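Local coordinates for uncharacterized protein (PDB 4FMR), which is of unknown function but probably binds DNA, joining an HU/IHF-like DNA-binding region to a C-terminal domain with an Ig-like fold, at residues L174-T179 with G209-T214; F146-G151 with H235-G240; G165-V170 with T216-G221. One frame throughout, in Å; residues are numbered along the deposited sequence.

Contact 1 of 3, residues L174-T179 with G209-T214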
ATOM      1  N   LEU B 174     -20.493  13.274  -1.196  1.00 35.92           N
ATOM      2  CA  LEU B 174     -19.038  13.362  -1.328  1.00 35.52           C
ATOM      3  C   LEU B 174     -18.680  14.771  -1.687  1.00 37.48           C
ATOM      4  O   LEU B 174     -19.182  15.284  -2.686  1.00 36.92           O
ATOM      5  CB  LEU B 174     -18.504  12.399  -2.387  1.00 35.42           C
ATOM      6  CG  LEU B 174     -18.806  10.925  -2.152  1.00 40.68           C
ATOM      7  CD1 LEU B 174     -18.949  10.222  -3.471  1.00 41.05           C
ATOM      8  CD2 LEU B 174     -17.748  10.286  -1.281  1.00 41.33           C
ATOM      9  N   ALA B 175     -17.865  15.417  -0.862  1.00 33.66           N
ATOM     10  CA  ALA B 175     -17.433  16.782  -1.129  1.00 33.21           C
ATOM     11  C   ALA B 175     -15.961  16.754  -1.498  1.00 34.94           C
ATOM     12  O   ALA B 175     -15.140  16.269  -0.718  1.00 32.37           O
ATOM     13  CB  ALA B 175     -17.694  17.684   0.080  1.00 33.99           C
ATOM     14  N   SER B 176     -15.639  17.220  -2.708  1.00 32.35           N
ATOM     15  CA  SER B 176     -14.276  17.268  -3.251  1.00 31.77           C
ATOM     16  C   SER B 176     -13.343  18.189  -2.424  1.00 36.22           C
ATOM     17  O   SER B 176     -13.657  19.356  -2.254  1.00 36.85           O
ATOM     18  CB  SER B 176     -14.327  17.765  -4.695  1.00 34.46           C
ATOM     19  OG  SER B 176     -13.011  17.942  -5.191  1.00 43.54           O
ATOM     20  N   ALA B 177     -12.198  17.681  -1.940  1.00 32.76           N
ATOM     21  CA  ALA B 177     -11.220  18.514  -1.235  1.00 33.44           C
ATOM     22  C   ALA B 177     -10.617  19.570  -2.183  1.00 41.25           C
ATOM     23  O   ALA B 177     -10.315  20.681  -1.742  1.00 43.31           O
ATOM     24  CB  ALA B 177     -10.106  17.652  -0.637  1.00 33.36           C
ATOM     25  N   ALA B 178     -10.480  19.243  -3.485  1.00 37.30           N
ATOM     26  CA  ALA B 178      -9.914  20.159  -4.483  1.00 36.89           C
ATOM     27  C   ALA B 178     -10.840  21.334  -4.790  1.00 43.62           C
ATOM     28  O   ALA B 178     -10.369  22.472  -4.796  1.00 46.22           O
ATOM     29  CB  ALA B 178      -9.604  19.410  -5.776  1.00 36.47           C
ATOM     30  N   THR B 179     -12.139  21.087  -5.044  1.00 40.13           N
ATOM     31  CA  THR B 179     -13.053  22.179  -5.435  1.00 40.88           C
ATOM     32  C   THR B 179     -14.205  22.504  -4.445  1.00 42.54           C
ATOM     33  O   THR B 179     -14.842  23.553  -4.588  1.00 41.94           O
ATOM     34  CB  THR B 179     -13.724  21.803  -6.764  1.00 48.27           C
ATOM     35  OG1 THR B 179     -14.483  20.615  -6.551  1.00 45.73           O
ATOM     36  CG2 THR B 179     -12.716  21.601  -7.899  1.00 47.18           C
ATOM     37  N   GLY B 209      -8.911  11.697  -6.124  1.00 34.53           N
ATOM     38  CA  GLY B 209      -8.606  12.620  -5.049  1.00 34.34           C
ATOM     39  C   GLY B 209      -9.356  12.351  -3.779  1.00 37.25           C
ATOM     40  O   GLY B 209     -10.192  11.442  -3.700  1.00 35.94           O
ATOM     41  N   GLU B 210      -9.016  13.143  -2.776  1.00 33.01           N
ATOM     42  CA  GLU B 210      -9.629  13.105  -1.477  1.00 32.07           C
ATOM     43  C   GLU B 210     -11.008  13.806  -1.524  1.00 35.60           C
ATOM     44  O   GLU B 210     -11.222  14.771  -2.271  1.00 34.80           O
ATOM     45  CB  GLU B 210      -8.703  13.746  -0.436  1.00 33.01           C
ATOM     46  CG  GLU B 210      -8.917  13.159   0.963  1.00 40.13           C
ATOM     47  CD  GLU B 210      -8.287  11.816   1.294  1.00 49.24           C
ATOM     48  OE1 GLU B 210      -7.404  11.355   0.535  1.00 40.65           O
ATOM     49  OE2 GLU B 210      -8.649  11.243   2.348  1.00 43.57           O
ATOM     50  N   TYR B 211     -11.956  13.241  -0.771  1.00 30.85           N
ATOM     51  CA  TYR B 211     -13.320  13.722  -0.583  1.00 30.76           C
ATOM     52  C   TYR B 211     -13.709  13.593   0.868  1.00 37.02           C
ATOM     53  O   TYR B 211     -13.176  12.727   1.574  1.00 37.26           O
ATOM     54  CB  TYR B 211     -14.350  12.937  -1.443  1.00 31.39           C
ATOM     55  CG  TYR B 211     -14.251  13.126  -2.941  1.00 32.38           C
ATOM     56  CD1 TYR B 211     -13.227  12.524  -3.677  1.00 33.80           C
ATOM     57  CD2 TYR B 211     -15.221  13.836  -3.638  1.00 32.89           C
ATOM     58  CE1 TYR B 211     -13.117  12.712  -5.052  1.00 32.09           C
ATOM     59  CE2 TYR B 211     -15.138  14.006  -5.021  1.00 33.25           C
ATOM     60  CZ  TYR B 211     -14.084  13.440  -5.720  1.00 33.05           C
ATOM     61  OH  TYR B 211     -13.998  13.596  -7.071  1.00 34.93           O
HETATM   62  N   MSE B 212     -14.659  14.427   1.308  1.00 33.45           N
HETATM   63  CA  MSE B 212     -15.278  14.287   2.608  1.00 33.19           C
HETATM   64  C   MSE B 212     -16.594  13.551   2.362  1.00 36.23           C
HETATM   65  O   MSE B 212     -17.431  14.044   1.602  1.00 36.23           O
HETATM   66  CB  MSE B 212     -15.460  15.634   3.332  1.00 36.42           C
HETATM   67  CG  MSE B 212     -15.992  15.476   4.776  1.00 44.14           C
HETATM   68 SE   MSE B 212     -14.783  14.406   5.915  0.75 51.69          SE
HETATM   69  CE  MSE B 212     -13.117  15.386   5.758  1.00 47.05           C
ATOM     70  N   LEU B 213     -16.706  12.313   2.880  1.00 31.87           N
ATOM     71  CA  LEU B 213     -17.905  11.499   2.774  1.00 32.14           C
ATOM     72  C   LEU B 213     -18.809  11.809   3.987  1.00 37.82           C
ATOM     73  O   LEU B 213     -18.360  11.743   5.130  1.00 36.71           O
ATOM     74  CB  LEU B 213     -17.585   9.982   2.667  1.00 31.05           C
ATOM     75  CG  LEU B 213     -18.801   9.056   2.403  1.00 34.92           C
ATOM     76  CD1 LEU B 213     -18.407   7.834   1.577  1.00 33.94           C
ATOM     77  CD2 LEU B 213     -19.461   8.594   3.704  1.00 38.63           C
ATOM     78  N   THR B 214     -20.080  12.122   3.729  1.00 36.02           N
ATOM     79  CA  THR B 214     -21.031  12.449   4.790  1.00 36.33           C
ATOM     80  C   THR B 214     -22.290  11.610   4.653  1.00 38.73           C
ATOM     81  O   THR B 214     -22.796  11.416   3.551  1.00 36.35           O
ATOM     82  CB  THR B 214     -21.339  13.961   4.756  1.00 42.30           C
ATOM     83  OG1 THR B 214     -20.096  14.663   4.916  1.00 40.72           O
ATOM     84  CG2 THR B 214     -22.343  14.409   5.843  1.00 39.13           C
TER
HETATM   85  O   HOH W   1     -12.727  16.289  -7.249  1.00 43.78           O
HETATM   86  O   HOH W   2     -10.195  15.982  -4.379  1.00 34.28           O
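The ring of Y211 lies along the backbone of the neighbouring antiparallel strand, with Y211 CD2 3.5 Å from S176 N. Y211 CG stands anti to the carbonyl carbon (chi1 -68°), and L174 CB lies 3.8 Å from Y211 CD2. A large aromatic suits this place because it covers two partners on one face of the sheet, where L174 and L213 also run side by side, with CD2 of L174 3.8 Å from CD1 of L213. A175 and M212 form a hydrogen-bonded pair: A175 N reaches M212 O at 2.9 Å, and M212 N returns to A175 O at 2.8 Å, both nearly straight and in the carbonyl plane. Small A175 lies with selenomethionine M212 on the other face. Past the strand end A177 N bonds E210 O at 3.1 Å from above the carbonyl plane. The chain then turns in an ST motif, S176 OG accepting from T179 N, and one water bridges S176 OG to Y211 OH, which also bonds E207 O. E210 bonds T236 and forms a salt bridge with R81 of the second subunit. In the mixed sheet of the Ig-like domain, strand 209-217 runs between strands 171-176 and 231-240.

Contact 2 of 3, residues F146-G151 with H235-G240; sequences FSATAG and HTIYIG
H235 opens the segment by laying its imidazole over one face of the F146 ring, a face-to-face stack with centroids 3.7 Å apart and planes 20° from parallel. Its CG is anti to the backbone N (chi1 -161°), and H235 ND1, above the centre of the phenyl ring, donates in the imidazole plane to a lone pair of T236 O at 2.7 Å, which helps to fix the ring's rotation. I237 follows with CB at the edge of the F146 ring, while its extended branch carries CD1 to 3.8 Å from CB of A148, whose small side chain leaves room for it. Y238 begins the parallel pairing: Y238 N bonds F146 O at 2.9 Å, and Y238 O receives A148 N at 2.7 Å nearly along the C=O axis, though the angle at hydrogen is only 137°. I239 rests CG2 against CB of A150. G240 closes the pairing, its N bonding A148 O at 2.8 Å and its O accepting from A150 N almost straight. Strand 147-149 forms one edge of the Ig-like domain's mixed sheet within this chain, beside strand 231-240, whose other neighbour is strand 209-217, while F154 of strand 153-159 packs against F146, A148 and I237.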
ATOM      1  N   PHE B 146      -9.702   3.565   3.860  1.00 35.33           N
ATOM      2  CA  PHE B 146     -10.640   4.555   3.332  1.00 34.95           C
ATOM      3  C   PHE B 146     -10.240   5.052   1.945  1.00 37.67           C
ATOM      4  O   PHE B 146     -10.662   6.132   1.543  1.00 38.26           O
ATOM      5  CB  PHE B 146     -10.890   5.738   4.273  1.00 37.02           C
ATOM      6  CG  PHE B 146     -12.168   5.490   5.039  1.00 39.21           C
ATOM      7  CD1 PHE B 146     -12.158   4.759   6.217  1.00 42.80           C
ATOM      8  CD2 PHE B 146     -13.395   5.887   4.521  1.00 41.27           C
ATOM      9  CE1 PHE B 146     -13.334   4.523   6.912  1.00 44.72           C
ATOM     10  CE2 PHE B 146     -14.578   5.623   5.206  1.00 44.80           C
ATOM     11  CZ  PHE B 146     -14.542   4.922   6.383  1.00 43.79           C
ATOM     12  N   SER B 147      -9.482   4.227   1.196  1.00 32.72           N
ATOM     13  CA  SER B 147      -9.224   4.424  -0.220  1.00 32.29           C
ATOM     14  C   SER B 147     -10.330   3.639  -0.935  1.00 36.94           C
ATOM     15  O   SER B 147     -10.766   2.605  -0.424  1.00 34.94           O
ATOM     16  CB  SER B 147      -7.817   3.983  -0.614  1.00 35.80           C
ATOM     17  OG  SER B 147      -7.688   2.581  -0.458  1.00 42.57           O
ATOM     18  N   ALA B 148     -10.840   4.159  -2.052  1.00 34.66           N
ATOM     19  CA  ALA B 148     -11.979   3.559  -2.732  1.00 35.57           C
ATOM     20  C   ALA B 148     -11.862   3.669  -4.252  1.00 36.84           C
ATOM     21  O   ALA B 148     -11.067   4.453  -4.761  1.00 35.57           O
ATOM     22  CB  ALA B 148     -13.260   4.241  -2.260  1.00 36.79           C
ATOM     23  N   THR B 149     -12.654   2.873  -4.957  1.00 33.96           N
ATOM     24  CA  THR B 149     -12.677   2.824  -6.424  1.00 33.77           C
ATOM     25  C   THR B 149     -14.004   3.413  -6.961  1.00 36.37           C
ATOM     26  O   THR B 149     -15.073   2.919  -6.612  1.00 36.14           O
ATOM     27  CB  THR B 149     -12.481   1.362  -6.902  1.00 31.36           C
ATOM     28  OG1 THR B 149     -11.341   0.775  -6.250  1.00 34.73           O
ATOM     29  CG2 THR B 149     -12.302   1.269  -8.407  1.00 25.05           C
ATOM     30  N   ALA B 150     -13.921   4.449  -7.813  1.00 32.04           N
ATOM     31  CA  ALA B 150     -15.078   5.071  -8.485  1.00 31.98           C
ATOM     32  C   ALA B 150     -15.768   4.048  -9.370  1.00 34.86           C
ATOM     33  O   ALA B 150     -15.094   3.222  -9.962  1.00 33.27           O
ATOM     34  CB  ALA B 150     -14.633   6.272  -9.320  1.00 32.08           C
ATOM     35  N   GLY B 151     -17.095   4.074  -9.403  1.00 33.29           N
ATOM     36  CA  GLY B 151     -17.895   3.132 -10.182  1.00 33.41           C
ATOM     37  C   GLY B 151     -17.995   1.760  -9.556  1.00 38.07           C
ATOM     38  O   GLY B 151     -18.509   0.839 -10.191  1.00 40.45           O
ATOM     39  N   HIS B 235     -16.438  11.158   7.283  1.00 35.64           N
ATOM     40  CA  HIS B 235     -15.151  10.499   7.234  1.00 34.60           C
ATOM     41  C   HIS B 235     -14.489  10.878   5.927  1.00 38.54           C
ATOM     42  O   HIS B 235     -15.163  10.942   4.902  1.00 38.74           O
ATOM     43  CB  HIS B 235     -15.241   8.963   7.392  1.00 35.23           C
ATOM     44  CG  HIS B 235     -13.931   8.365   7.803  1.00 38.45           C
ATOM     45  ND1 HIS B 235     -12.877   8.247   6.911  1.00 39.27           N
ATOM     46  CD2 HIS B 235     -13.514   7.956   9.022  1.00 40.83           C
ATOM     47  CE1 HIS B 235     -11.862   7.766   7.608  1.00 38.63           C
ATOM     48  NE2 HIS B 235     -12.206   7.544   8.871  1.00 40.30           N
ATOM     49  N   THR B 236     -13.173  11.104   5.948  1.00 33.81           N
ATOM     50  CA  THR B 236     -12.430  11.421   4.737  1.00 32.70           C
ATOM     51  C   THR B 236     -12.296  10.137   3.879  1.00 35.62           C
ATOM     52  O   THR B 236     -12.328   9.020   4.412  1.00 34.36           O
ATOM     53  CB  THR B 236     -11.080  12.045   5.090  1.00 38.72           C
ATOM     54  OG1 THR B 236     -10.553  12.664   3.912  1.00 42.01           O
ATOM     55  CG2 THR B 236     -10.089  11.030   5.678  1.00 33.81           C
ATOM     56  N   ILE B 237     -12.174  10.299   2.559  1.00 31.64           N
ATOM     57  CA  ILE B 237     -12.094   9.146   1.659  1.00 31.56           C
ATOM     58  C   ILE B 237     -11.243   9.518   0.451  1.00 34.03           C
ATOM     59  O   ILE B 237     -11.395  10.600  -0.116  1.00 32.11           O
ATOM     60  CB  ILE B 237     -13.536   8.631   1.219  1.00 34.07           C
ATOM     61  CG1 ILE B 237     -13.490   7.296   0.412  1.00 33.34           C
ATOM     62  CG2 ILE B 237     -14.320   9.699   0.448  1.00 33.94           C
ATOM     63  CD1 ILE B 237     -14.905   6.538   0.219  1.00 35.73           C
ATOM     64  N   TYR B 238     -10.391   8.596   0.034  1.00 30.85           N
ATOM     65  CA  TYR B 238      -9.654   8.816  -1.196  1.00 30.00           C
ATOM     66  C   TYR B 238     -10.339   8.028  -2.301  1.00 34.28           C
ATOM     67  O   TYR B 238     -10.547   6.817  -2.176  1.00 31.96           O
ATOM     68  CB  TYR B 238      -8.174   8.451  -1.079  1.00 29.71           C
ATOM     69  CG  TYR B 238      -7.459   8.581  -2.410  1.00 29.62           C
ATOM     70  CD1 TYR B 238      -7.042   9.825  -2.884  1.00 31.30           C
ATOM     71  CD2 TYR B 238      -7.219   7.461  -3.210  1.00 29.07           C
ATOM     72  CE1 TYR B 238      -6.447   9.957  -4.139  1.00 34.34           C
ATOM     73  CE2 TYR B 238      -6.636   7.583  -4.470  1.00 29.67           C
ATOM     74  CZ  TYR B 238      -6.236   8.830  -4.925  1.00 40.08           C
ATOM     75  OH  TYR B 238      -5.608   8.947  -6.144  1.00 39.13           O
ATOM     76  N   ILE B 239     -10.673   8.695  -3.386  1.00 33.44           N
ATOM     77  CA  ILE B 239     -11.313   7.986  -4.492  1.00 33.43           C
ATOM     78  C   ILE B 239     -10.332   7.900  -5.656  1.00 37.68           C
ATOM     79  O   ILE B 239      -9.752   8.905  -6.065  1.00 36.42           O
ATOM     80  CB  ILE B 239     -12.661   8.660  -4.885  1.00 36.83           C
ATOM     81  CG1 ILE B 239     -13.673   8.510  -3.694  1.00 36.90           C
ATOM     82  CG2 ILE B 239     -13.218   8.036  -6.204  1.00 37.06           C
ATOM     83  CD1 ILE B 239     -14.898   9.277  -3.739  1.00 43.82           C
ATOM     84  N   GLY B 240     -10.131   6.681  -6.142  1.00 34.86           N
ATOM     85  CA  GLY B 240      -9.291   6.418  -7.297  1.00 34.88           C
ATOM     86  C   GLY B 240     -10.215   6.244  -8.481  1.00 40.00           C
ATOM     87  O   GLY B 240     -11.291   5.644  -8.333  1.00 38.45           O
TER

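Contact 3 of 3, residues G165-V170 with T216-G221; sequences GTDPSV and TTQYRG
D167 OD1 is the best-held polar atom, gripped by two donors: in an Asx turn it takes S169 N at 2.9 Å through its anti lone pair and S169 OG at 2.7 Å from above the carboxylate plane. Aspartate and serine thus brace a type I turn from D167 to V170, whose last residue sets its CA 3.4 Å from T216 O. One hydrogen bond joins the two segments: D167 N donates to Q218 OE1 at 3.1 Å, in the amide plane and on a lone pair. Around this bond the loop closes in, with D167 CB 3.2 Å, G165 CA 3.3 Å and V170 CG2 3.5 Å from Q218 OE1. Glycine suits position 165, where a side chain would clash with OE1. Q218 reaches the loop because its chain stays extended beyond CG (chi2 168°), and weak bonds from Q218 NE2 to L227 O and K228 O steady the other end of the amide. An alanine in place of Q218 would lose the whole amide and would probably leave D167 N without this partner and loosen the loop. Because the bond between the segments uses a neutral amide, the loop is joined to the end of strand 209-217 without pairing charges, while D167 OD1 serves the turn.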
ATOM      1  N   GLY B 165     -35.724   8.912   6.625  1.00 51.07           N
ATOM      2  CA  GLY B 165     -36.342  10.222   6.755  1.00 51.60           C
ATOM      3  C   GLY B 165     -36.843  10.835   5.463  1.00 55.99           C
ATOM      4  O   GLY B 165     -36.323  10.564   4.378  1.00 53.16           O
ATOM      5  N   THR B 166     -37.844  11.707   5.603  1.00 57.16           N
ATOM      6  CA  THR B 166     -38.534  12.438   4.532  1.00 58.45           C
ATOM      7  C   THR B 166     -37.718  13.619   3.975  1.00 61.85           C
ATOM      8  O   THR B 166     -37.866  13.961   2.798  1.00 61.39           O
ATOM      9  CB  THR B 166     -39.869  12.976   5.067  1.00 70.29           C
ATOM     10  OG1 THR B 166     -39.623  13.769   6.238  1.00 70.02           O
ATOM     11  CG2 THR B 166     -40.863  11.862   5.383  1.00 73.00           C
ATOM     12  N   ASP B 167     -36.903  14.260   4.821  1.00 58.16           N
ATOM     13  CA  ASP B 167     -36.117  15.429   4.445  1.00 58.45           C
ATOM     14  C   ASP B 167     -35.247  15.154   3.182  1.00 62.97           C
ATOM     15  O   ASP B 167     -34.567  14.122   3.109  1.00 60.83           O
ATOM     16  CB  ASP B 167     -35.238  15.885   5.620  1.00 59.86           C
ATOM     17  CG  ASP B 167     -34.681  17.279   5.484  1.00 68.82           C
ATOM     18  OD1 ASP B 167     -33.880  17.512   4.550  1.00 66.90           O
ATOM     19  OD2 ASP B 167     -34.978  18.119   6.358  1.00 78.01           O
ATOM     20  N   PRO B 168     -35.282  16.082   2.187  1.00 61.17           N
ATOM     21  CA  PRO B 168     -34.506  15.882   0.944  1.00 59.76           C
ATOM     22  C   PRO B 168     -32.979  15.878   1.134  1.00 62.00           C
ATOM     23  O   PRO B 168     -32.289  15.421   0.219  1.00 60.67           O
ATOM     24  CB  PRO B 168     -34.919  17.074   0.070  1.00 62.37           C
ATOM     25  CG  PRO B 168     -36.239  17.542   0.645  1.00 68.91           C
ATOM     26  CD  PRO B 168     -36.092  17.320   2.115  1.00 64.55           C
ATOM     27  N   SER B 169     -32.446  16.371   2.286  1.00 57.84           N
ATOM     28  CA  SER B 169     -30.993  16.388   2.564  1.00 55.94           C
ATOM     29  C   SER B 169     -30.451  14.986   2.981  1.00 56.87           C
ATOM     30  O   SER B 169     -29.249  14.767   2.927  1.00 55.38           O
ATOM     31  CB  SER B 169     -30.662  17.402   3.656  1.00 59.71           C
ATOM     32  OG  SER B 169     -31.266  17.037   4.886  1.00 70.89           O
ATOM     33  N   VAL B 170     -31.338  14.066   3.398  1.00 51.90           N
ATOM     34  CA  VAL B 170     -31.021  12.707   3.854  1.00 50.51           C
ATOM     35  C   VAL B 170     -30.332  11.931   2.702  1.00 51.80           C
ATOM     36  O   VAL B 170     -30.751  12.022   1.555  1.00 51.26           O
ATOM     37  CB  VAL B 170     -32.335  12.035   4.365  1.00 55.55           C
ATOM     38  CG1 VAL B 170     -32.278  10.517   4.368  1.00 54.79           C
ATOM     39  CG2 VAL B 170     -32.739  12.575   5.734  1.00 56.36           C
ATOM     40  N   THR B 216     -26.038  11.663   6.074  1.00 38.83           N
ATOM     41  CA  THR B 216     -27.064  12.536   6.667  1.00 39.81           C
ATOM     42  C   THR B 216     -28.345  11.704   6.828  1.00 47.43           C
ATOM     43  O   THR B 216     -28.795  11.058   5.868  1.00 47.15           O
ATOM     44  CB  THR B 216     -27.272  13.799   5.831  1.00 44.26           C
ATOM     45  OG1 THR B 216     -26.026  14.463   5.687  1.00 42.71           O
ATOM     46  CG2 THR B 216     -28.300  14.748   6.437  1.00 40.50           C
ATOM     47  N   THR B 217     -28.914  11.684   8.045  1.00 45.29           N
ATOM     48  CA  THR B 217     -30.085  10.846   8.276  1.00 46.09           C
ATOM     49  C   THR B 217     -30.929  11.371   9.431  1.00 51.89           C
ATOM     50  O   THR B 217     -30.427  12.104  10.291  1.00 52.41           O
ATOM     51  CB  THR B 217     -29.627   9.371   8.533  1.00 46.98           C
ATOM     52  OG1 THR B 217     -30.758   8.498   8.562  1.00 45.63           O
ATOM     53  CG2 THR B 217     -28.762   9.208   9.792  1.00 43.94           C
ATOM     54  N   GLN B 218     -32.220  10.971   9.449  1.00 48.32           N
ATOM     55  CA  GLN B 218     -33.167  11.294  10.524  1.00 49.67           C
ATOM     56  C   GLN B 218     -33.430  10.032  11.383  1.00 57.08           C
ATOM     57  O   GLN B 218     -34.326  10.022  12.233  1.00 58.30           O
ATOM     58  CB  GLN B 218     -34.470  11.873   9.954  1.00 51.25           C
ATOM     59  CG  GLN B 218     -34.289  13.286   9.447  1.00 54.78           C
ATOM     60  CD  GLN B 218     -35.448  13.779   8.633  1.00 65.47           C
ATOM     61  OE1 GLN B 218     -35.649  13.374   7.484  1.00 55.16           O
ATOM     62  NE2 GLN B 218     -36.187  14.723   9.183  1.00 56.73           N
ATOM     63  N   TYR B 219     -32.631   8.974  11.154  1.00 54.33           N
ATOM     64  CA  TYR B 219     -32.688   7.718  11.893  1.00 55.63           C
ATOM     65  C   TYR B 219     -32.102   7.934  13.279  1.00 65.67           C
ATOM     66  O   TYR B 219     -30.944   8.340  13.397  1.00 64.79           O
ATOM     67  CB  TYR B 219     -31.938   6.594  11.136  1.00 53.74           C
ATOM     68  CG  TYR B 219     -31.884   5.278  11.888  1.00 52.96           C
ATOM     69  CD1 TYR B 219     -32.990   4.428  11.933  1.00 54.99           C
ATOM     70  CD2 TYR B 219     -30.732   4.888  12.565  1.00 52.55           C
ATOM     71  CE1 TYR B 219     -32.952   3.229  12.647  1.00 56.39           C
ATOM     72  CE2 TYR B 219     -30.677   3.688  13.271  1.00 54.00           C
ATOM     73  CZ  TYR B 219     -31.786   2.858  13.307  1.00 63.64           C
ATOM     74  OH  TYR B 219     -31.716   1.680  14.017  1.00 65.60           O
ATOM     75  N   ARG B 220     -32.899   7.640  14.319  1.00 67.84           N
ATOM     76  CA  ARG B 220     -32.548   7.782  15.736  1.00 70.76           C
ATOM     77  C   ARG B 220     -31.868   6.520  16.278  1.00 79.05           C
ATOM     78  O   ARG B 220     -32.272   5.403  15.920  1.00 78.15           O
ATOM     79  CB  ARG B 220     -33.829   8.059  16.546  1.00 74.06           C
ATOM     80  CG  ARG B 220     -33.592   8.514  17.985  1.00 84.75           C
ATOM     81  CD  ARG B 220     -34.869   8.527  18.811  1.00 91.38           C
ATOM     82  NE  ARG B 220     -35.920   9.373  18.236  1.00 90.29           N
ATOM     83  CZ  ARG B 220     -36.039  10.682  18.448  1.00 94.66           C
ATOM     84  NH1 ARG B 220     -35.162  11.321  19.212  1.00 73.84           N
ATOM     85  NH2 ARG B 220     -37.034  11.362  17.887  1.00 77.30           N
ATOM     86  N   GLY B 221     -30.897   6.721  17.181  1.00 79.27           N
ATOM     87  CA  GLY B 221     -30.164   5.657  17.867  1.00 80.74           C
ATOM     88  C   GLY B 221     -31.061   4.568  18.435  1.00 89.68           C
ATOM     89  O   GLY B 221     -31.944   4.849  19.259  1.00 91.97           O
TER

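From the N terminus, the chain first passes through the HU/IHF-like region and reaches the Ig-like domain, where residues 146-151 supply the first half of contact 2. That contact closes only at 235-240, so it encloses the widest loop. Within this span, 165-170 begins contact 3, closed at 216-221, and inside that again lies contact 1, from 174-179 to 209-214. The three therefore nest without crossing. Contacts 1 and 2 meet through backbone bonds between strands 209-217 and 231-240, and both touch the second subunit. Contact 3, its centre about 21 Å from that of contact 1, ties the loop before strand 171-176 to the far end of strand 209-217.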